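Local coordinates for protein galectin-1 (Bufo arenarum, PDB 1A78) that binds beta-galactosides as a homodimeric lectin, probably along with many complex carbohydrates, and may regulate cell differentiation and apoptosis, at residues Glu75-Phe80 with Ser103-Ser108; Cys89-Tyr92 with Ile97-Lys100. All blocks are in the same frame, centred on the assembly; numbering follows the deposited sequence.

Contact 1: Glu75-Phe80 with Ser103-Ser108; sequences EEVFPF and SGDQFS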
ATOM      1  N   GLU A  75     -24.144   7.070   9.504  1.00 29.87           N
ATOM      2  CA  GLU A  75     -23.599   7.948  10.528  1.00 33.58           C
ATOM      3  C   GLU A  75     -23.704   9.358  10.007  1.00 36.74           C
ATOM      4  O   GLU A  75     -23.564   9.596   8.812  1.00 36.34           O
ATOM      5  CB  GLU A  75     -22.144   7.624  10.846  1.00 33.18           C
ATOM      6  CG  GLU A  75     -21.890   7.425  12.326  1.00 38.58           C
ATOM      7  CD  GLU A  75     -22.216   6.017  12.785  1.00 41.83           C
ATOM      8  OE1 GLU A  75     -22.092   5.090  11.967  1.00 46.79           O
ATOM      9  OE2 GLU A  75     -22.577   5.813  13.963  1.00 45.65           O
ATOM     10  N   GLU A  76     -23.925  10.300  10.916  1.00 41.29           N
ATOM     11  CA  GLU A  76     -24.098  11.709  10.556  1.00 44.08           C
ATOM     12  C   GLU A  76     -22.852  12.610  10.604  1.00 42.69           C
ATOM     13  O   GLU A  76     -22.860  13.693  10.029  1.00 43.56           O
ATOM     14  CB  GLU A  76     -25.221  12.312  11.407  1.00 49.33           C
ATOM     15  CG  GLU A  76     -26.528  11.474  11.451  1.00 55.10           C
ATOM     16  CD  GLU A  76     -27.192  11.321  10.084  1.00 57.94           C
ATOM     17  OE1 GLU A  76     -27.181  12.315   9.320  1.00 58.79           O
ATOM     18  OE2 GLU A  76     -27.719  10.217   9.781  1.00 58.63           O
ATOM     19  N   VAL A  77     -21.809  12.207  11.321  1.00 41.24           N
ATOM     20  CA  VAL A  77     -20.590  13.017  11.366  1.00 40.44           C
ATOM     21  C   VAL A  77     -19.919  12.910  10.001  1.00 37.84           C
ATOM     22  O   VAL A  77     -19.687  11.817   9.502  1.00 37.01           O
ATOM     23  CB  VAL A  77     -19.625  12.544  12.487  1.00 42.02           C
ATOM     24  CG1 VAL A  77     -18.267  13.230  12.354  1.00 43.97           C
ATOM     25  CG2 VAL A  77     -20.210  12.893  13.843  1.00 43.06           C
ATOM     26  N   PHE A  78     -19.600  14.052   9.412  1.00 36.45           N
ATOM     27  CA  PHE A  78     -18.990  14.101   8.083  1.00 35.52           C
ATOM     28  C   PHE A  78     -17.880  15.147   8.049  1.00 35.92           C
ATOM     29  O   PHE A  78     -18.083  16.284   7.617  1.00 35.32           O
ATOM     30  CB  PHE A  78     -20.074  14.449   7.056  1.00 31.61           C
ATOM     31  CG  PHE A  78     -19.683  14.214   5.636  1.00 27.11           C
ATOM     32  CD1 PHE A  78     -19.892  12.975   5.044  1.00 26.73           C
ATOM     33  CD2 PHE A  78     -19.194  15.239   4.865  1.00 24.64           C
ATOM     34  CE1 PHE A  78     -19.621  12.785   3.707  1.00 24.38           C
ATOM     35  CE2 PHE A  78     -18.925  15.048   3.528  1.00 24.41           C
ATOM     36  CZ  PHE A  78     -19.142  13.822   2.951  1.00 22.05           C
ATOM     37  N   PRO A  79     -16.676  14.766   8.481  1.00 37.24           N
ATOM     38  CA  PRO A  79     -15.560  15.712   8.486  1.00 37.61           C
ATOM     39  C   PRO A  79     -14.770  15.768   7.178  1.00 39.13           C
ATOM     40  O   PRO A  79     -13.542  15.860   7.216  1.00 40.00           O
ATOM     41  CB  PRO A  79     -14.707  15.188   9.626  1.00 36.25           C
ATOM     42  CG  PRO A  79     -14.852  13.705   9.467  1.00 37.11           C
ATOM     43  CD  PRO A  79     -16.324  13.516   9.177  1.00 36.74           C
ATOM     44  N   PHE A  80     -15.454  15.775   6.034  1.00 38.80           N
ATOM     45  CA  PHE A  80     -14.752  15.798   4.749  1.00 40.44           C
ATOM     46  C   PHE A  80     -15.146  16.938   3.811  1.00 42.84           C
ATOM     47  O   PHE A  80     -16.310  17.330   3.750  1.00 45.00           O
ATOM     48  CB  PHE A  80     -14.941  14.470   4.008  1.00 38.50           C
ATOM     49  CG  PHE A  80     -14.809  13.258   4.880  1.00 37.13           C
ATOM     50  CD1 PHE A  80     -13.567  12.718   5.156  1.00 37.57           C
ATOM     51  CD2 PHE A  80     -15.935  12.640   5.394  1.00 35.85           C
ATOM     52  CE1 PHE A  80     -13.443  11.572   5.930  1.00 38.39           C
ATOM     53  CE2 PHE A  80     -15.831  11.501   6.164  1.00 36.94           C
ATOM     54  CZ  PHE A  80     -14.579  10.960   6.435  1.00 37.53           C
ATOM     55  N   SER A 103     -10.095  14.592  12.808  1.00 56.67           N
ATOM     56  CA  SER A 103     -10.914  15.498  13.595  1.00 56.29           C
ATOM     57  C   SER A 103     -11.140  15.012  15.037  1.00 55.60           C
ATOM     58  O   SER A 103     -11.945  15.583  15.774  1.00 57.04           O
ATOM     59  CB  SER A 103     -12.266  15.658  12.883  1.00 56.98           C
ATOM     60  OG  SER A 103     -12.917  14.401  12.727  1.00 56.43           O
ATOM     61  N   GLY A 104     -10.464  13.943  15.434  1.00 54.05           N
ATOM     62  CA  GLY A 104     -10.668  13.426  16.772  1.00 52.45           C
ATOM     63  C   GLY A 104     -11.900  12.537  16.823  1.00 51.98           C
ATOM     64  O   GLY A 104     -11.982  11.643  17.667  1.00 51.79           O
ATOM     65  N   ASP A 105     -12.855  12.764  15.918  1.00 51.10           N
ATOM     66  CA  ASP A 105     -14.075  11.965  15.862  1.00 49.89           C
ATOM     67  C   ASP A 105     -13.782  10.489  15.734  1.00 47.82           C
ATOM     68  O   ASP A 105     -12.813  10.096  15.086  1.00 47.31           O
ATOM     69  CB  ASP A 105     -14.930  12.375  14.678  1.00 53.82           C
ATOM     70  CG  ASP A 105     -15.646  13.667  14.910  1.00 57.04           C
ATOM     71  OD1 ASP A 105     -16.442  13.722  15.881  1.00 57.44           O
ATOM     72  OD2 ASP A 105     -15.404  14.615  14.122  1.00 58.68           O
ATOM     73  N   GLN A 106     -14.704   9.675  16.229  1.00 45.30           N
ATOM     74  CA  GLN A 106     -14.528   8.239  16.200  1.00 42.16           C
ATOM     75  C   GLN A 106     -15.851   7.478  16.383  1.00 40.27           C
ATOM     76  O   GLN A 106     -16.788   7.982  16.997  1.00 39.91           O
ATOM     77  CB  GLN A 106     -13.544   7.889  17.322  1.00 43.22           C
ATOM     78  CG  GLN A 106     -13.370   6.429  17.654  1.00 45.12           C
ATOM     79  CD  GLN A 106     -12.566   6.231  18.928  1.00 46.62           C
ATOM     80  OE1 GLN A 106     -11.392   6.609  19.001  1.00 45.95           O
ATOM     81  NE2 GLN A 106     -13.200   5.641  19.942  1.00 44.59           N
ATOM     82  N   PHE A 107     -15.949   6.294  15.785  1.00 36.54           N
ATOM     83  CA  PHE A 107     -17.120   5.434  15.951  1.00 32.34           C
ATOM     84  C   PHE A 107     -16.703   4.014  15.616  1.00 30.31           C
ATOM     85  O   PHE A 107     -15.614   3.799  15.112  1.00 30.86           O
ATOM     86  CB  PHE A 107     -18.308   5.912  15.108  1.00 30.61           C
ATOM     87  CG  PHE A 107     -18.131   5.756  13.631  1.00 29.54           C
ATOM     88  CD1 PHE A 107     -18.498   4.568  12.992  1.00 28.82           C
ATOM     89  CD2 PHE A 107     -17.662   6.816  12.863  1.00 29.08           C
ATOM     90  CE1 PHE A 107     -18.401   4.452  11.616  1.00 28.45           C
ATOM     91  CE2 PHE A 107     -17.560   6.706  11.480  1.00 28.95           C
ATOM     92  CZ  PHE A 107     -17.929   5.530  10.856  1.00 27.01           C
ATOM     93  N   SER A 108     -17.511   3.030  15.947  1.00 29.76           N
ATOM     94  CA  SER A 108     -17.109   1.681  15.623  1.00 29.95           C
ATOM     95  C   SER A 108     -18.148   0.998  14.740  1.00 30.48           C
ATOM     96  O   SER A 108     -19.243   1.543  14.546  1.00 31.36           O
ATOM     97  CB  SER A 108     -16.852   0.884  16.902  1.00 30.38           C
ATOM     98  OG  SER A 108     -18.056   0.529  17.546  1.00 32.92           O
TER

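Contact 2: Cys89-Tyr92 with Ile97-Lys100; sequences CFEY and IIIK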
ATOM      1  N   CYS A  89      -8.218   6.344  10.076  1.00 28.83           N
ATOM      2  CA  CYS A  89      -7.517   5.237  10.692  1.00 29.34           C
ATOM      3  C   CYS A  89      -8.539   4.214  11.137  1.00 27.76           C
ATOM      4  O   CYS A  89      -9.644   4.561  11.547  1.00 26.56           O
ATOM      5  CB  CYS A  89      -6.710   5.717  11.878  1.00 31.04           C
ATOM      6  SG  CYS A  89      -5.903   7.251  11.509  1.00 46.82           S
ATOM      7  N   PHE A  90      -8.174   2.947  10.999  1.00 26.04           N
ATOM      8  CA  PHE A  90      -9.025   1.833  11.348  1.00 24.28           C
ATOM      9  C   PHE A  90      -8.226   0.942  12.255  1.00 24.59           C
ATOM     10  O   PHE A  90      -7.152   0.471  11.892  1.00 25.99           O
ATOM     11  CB  PHE A  90      -9.402   1.023  10.095  1.00 21.42           C
ATOM     12  CG  PHE A  90      -9.909   1.844   8.982  1.00 18.95           C
ATOM     13  CD1 PHE A  90      -9.034   2.425   8.085  1.00 20.90           C
ATOM     14  CD2 PHE A  90     -11.274   2.080   8.846  1.00 21.79           C
ATOM     15  CE1 PHE A  90      -9.505   3.249   7.061  1.00 23.56           C
ATOM     16  CE2 PHE A  90     -11.767   2.900   7.826  1.00 18.97           C
ATOM     17  CZ  PHE A  90     -10.888   3.489   6.935  1.00 22.74           C
ATOM     18  N   GLU A  91      -8.794   0.656  13.408  1.00 24.59           N
ATOM     19  CA  GLU A  91      -8.170  -0.177  14.388  1.00 27.01           C
ATOM     20  C   GLU A  91      -9.013  -1.427  14.425  1.00 28.50           C
ATOM     21  O   GLU A  91     -10.237  -1.350  14.531  1.00 30.75           O
ATOM     22  CB  GLU A  91      -8.203   0.542  15.730  1.00 29.34           C
ATOM     23  CG  GLU A  91      -7.433  -0.133  16.839  1.00 33.45           C
ATOM     24  CD  GLU A  91      -7.769   0.487  18.177  1.00 37.58           C
ATOM     25  OE1 GLU A  91      -7.649   1.731  18.329  1.00 39.20           O
ATOM     26  OE2 GLU A  91      -8.214  -0.263  19.062  1.00 40.76           O
ATOM     27  N   TYR A  92      -8.364  -2.582  14.355  1.00 28.64           N
ATOM     28  CA  TYR A  92      -9.058  -3.856  14.345  1.00 27.21           C
ATOM     29  C   TYR A  92      -8.979  -4.545  15.686  1.00 29.83           C
ATOM     30  O   TYR A  92      -7.903  -4.725  16.241  1.00 29.55           O
ATOM     31  CB  TYR A  92      -8.460  -4.746  13.248  1.00 24.66           C
ATOM     32  CG  TYR A  92      -9.007  -6.150  13.150  1.00 24.54           C
ATOM     33  CD1 TYR A  92     -10.349  -6.434  13.423  1.00 23.43           C
ATOM     34  CD2 TYR A  92      -8.188  -7.199  12.740  1.00 24.26           C
ATOM     35  CE1 TYR A  92     -10.851  -7.723  13.282  1.00 23.05           C
ATOM     36  CE2 TYR A  92      -8.688  -8.496  12.599  1.00 23.16           C
ATOM     37  CZ  TYR A  92     -10.012  -8.749  12.866  1.00 23.02           C
ATOM     38  OH  TYR A  92     -10.501 -10.028  12.701  1.00 23.76           O
ATOM     39  N   ILE A  97     -14.438  -2.786  14.734  1.00 29.31           N
ATOM     40  CA  ILE A  97     -13.382  -2.031  14.093  1.00 29.81           C
ATOM     41  C   ILE A  97     -13.653  -0.610  14.502  1.00 30.53           C
ATOM     42  O   ILE A  97     -14.785  -0.155  14.416  1.00 34.25           O
ATOM     43  CB  ILE A  97     -13.440  -2.157  12.556  1.00 29.39           C
ATOM     44  CG1 ILE A  97     -13.070  -3.593  12.155  1.00 31.48           C
ATOM     45  CG2 ILE A  97     -12.528  -1.116  11.909  1.00 28.56           C
ATOM     46  CD1 ILE A  97     -13.248  -3.944  10.685  1.00 34.44           C
ATOM     47  N   ILE A  98     -12.650   0.067  15.037  1.00 29.52           N
ATOM     48  CA  ILE A  98     -12.809   1.445  15.459  1.00 26.85           C
ATOM     49  C   ILE A  98     -12.289   2.353  14.351  1.00 28.23           C
ATOM     50  O   ILE A  98     -11.180   2.143  13.859  1.00 28.22           O
ATOM     51  CB  ILE A  98     -12.062   1.679  16.788  1.00 26.13           C
ATOM     52  CG1 ILE A  98     -12.730   0.839  17.880  1.00 27.72           C
ATOM     53  CG2 ILE A  98     -12.035   3.166  17.151  1.00 25.35           C
ATOM     54  CD1 ILE A  98     -11.792   0.314  18.975  1.00 31.05           C
ATOM     55  N   ILE A  99     -13.116   3.309  13.918  1.00 27.51           N
ATOM     56  CA  ILE A  99     -12.752   4.258  12.871  1.00 29.15           C
ATOM     57  C   ILE A  99     -12.529   5.638  13.520  1.00 32.13           C
ATOM     58  O   ILE A  99     -13.395   6.119  14.252  1.00 30.80           O
ATOM     59  CB  ILE A  99     -13.868   4.377  11.788  1.00 29.38           C
ATOM     60  CG1 ILE A  99     -14.198   3.006  11.167  1.00 29.93           C
ATOM     61  CG2 ILE A  99     -13.424   5.330  10.680  1.00 29.66           C
ATOM     62  CD1 ILE A  99     -15.272   2.207  11.861  1.00 29.75           C
ATOM     63  N   LYS A 100     -11.382   6.271  13.253  1.00 34.00           N
ATOM     64  CA  LYS A 100     -11.074   7.569  13.835  1.00 37.36           C
ATOM     65  C   LYS A 100     -10.693   8.542  12.744  1.00 39.09           C
ATOM     66  O   LYS A 100     -10.016   8.182  11.780  1.00 37.78           O
ATOM     67  CB  LYS A 100      -9.956   7.464  14.874  1.00 40.74           C
ATOM     68  CG  LYS A 100      -9.715   6.050  15.391  1.00 48.81           C
ATOM     69  CD  LYS A 100      -9.117   6.027  16.798  1.00 54.98           C
ATOM     70  CE  LYS A 100      -8.724   4.593  17.230  1.00 59.75           C
ATOM     71  NZ  LYS A 100      -8.170   4.499  18.643  1.00 61.99           N
TER

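Contact 1: Glu75-Phe80 with Ser103-Ser108
Glu75, Val77 and Pro79 face Phe107, Asp105 and Ser103 in turn across two backbones that run 166° apart, with CA atoms 8.8 Å apart for Glu75 and Phe107; no hydrogen bond joins the segments, so side chains alone close the gap. The carboxylate of Glu75 lies stacked over one face of the Phe107 ring, the two planes 16° apart. Its CD stands 4.0 Å above the ring plane, offset toward the rim, while CG makes a CH-pi contact over the centre, 4.2 Å from the ring centroid and 8° off the normal. The Glu75 chain bends at chi2, which lays the carboxylate along the ring. Further along, Val77 CG1 meets Asp105 OD2 at 3.6 Å. That oxygen also accepts a 2.9 Å hydrogen bond from Ser103 OG on its anti side, which ties the turn together. Pro79 CB rests 3.7 Å from Ser103 OG. In this beta-sandwich the contact joins the end of edge strand 68-75 of one sheet, and the loop after it, to edge strand 106-110 of the other: Gln73 NE2 binds Glu75 OE1 and Ser108 O, and Phe107 reaches inward to Phe46 of strand 41-49 and to Ile59 and Cys61 of strand 58-65.

Contact 2: Cys89-Tyr92 with Ile97-Lys100
Phe90 and Ile99 form the apolar centre, a non-hydrogen-bonded pair of the antiparallel beta hairpin 85-92/96-101 within the galectin beta-sandwich. Their side chains meet at an oblique angle, with Ile99 CG1 3.8 Å from Phe90 CD2. The Phe90 ring is turned there by a chi1 of -50°, with CG anti to the carbonyl carbon. On the same face, Ile97 CG2 touches Phe90 CB and Ile97 CG1 approaches Tyr92 CD1 at 4.1 Å. This buried face packs on the opposing sheet: Phe90, Ile97 and Ile99 all touch Leu44 of strand 41-49, and the Tyr92 hydroxyl reaches Leu115 O.

The axes of segments 89-92 and 97-100 approach to 4.6 Å at 160°, and two hydrogen-bonded pairs hold this register. Cys89 and Lys100 exchange bonds of 3.1 Å (Cys89 N to Lys100 O) and 3.0 Å (Lys100 N to Cys89 O), while Glu91 and Ile98 pair through a second, shorter reciprocal set. On the outer face, Glu91 and Ile98 lie side by side, pointing the same way. The Glu91 chain is extended, with CG anti to its N (chi1 -173°), which brings the carboxylate alongside Ile98 CD1, 3.6 Å from OE2. Gln93 NE2 binds OE2, so each carboxylate oxygen has a partner. The other is OE1, met nearly along its C-O bond by Lys100 NZ in a 2.8 Å salt bridge.

The hairpin of contact 2 lies inside the chain loop that contact 1 closes, and strands 96-101 and 106-110 are sheet neighbours joining the two. The centres of contacts 1 and 2 are 11 Å apart, and the Ile99 N to Phe107 O distance of 2.8 Å indicates a probable backbone hydrogen bond. On the outer face, Gln106 OE1 packs against Lys100 CD at 3.2 Å. On the inner side, Phe107 and Ile99 each come within about 4 Å of Phe46, nearest side-chain atoms, a residue of the galactoside site. The Glu75 side chain lies about 12 Å from the bound thiogalactose, and that of Phe90 about 13 Å. The Cys89 side chain lies about 3 Å from a bound dithiothreitol, probably from the crystallisation liquor.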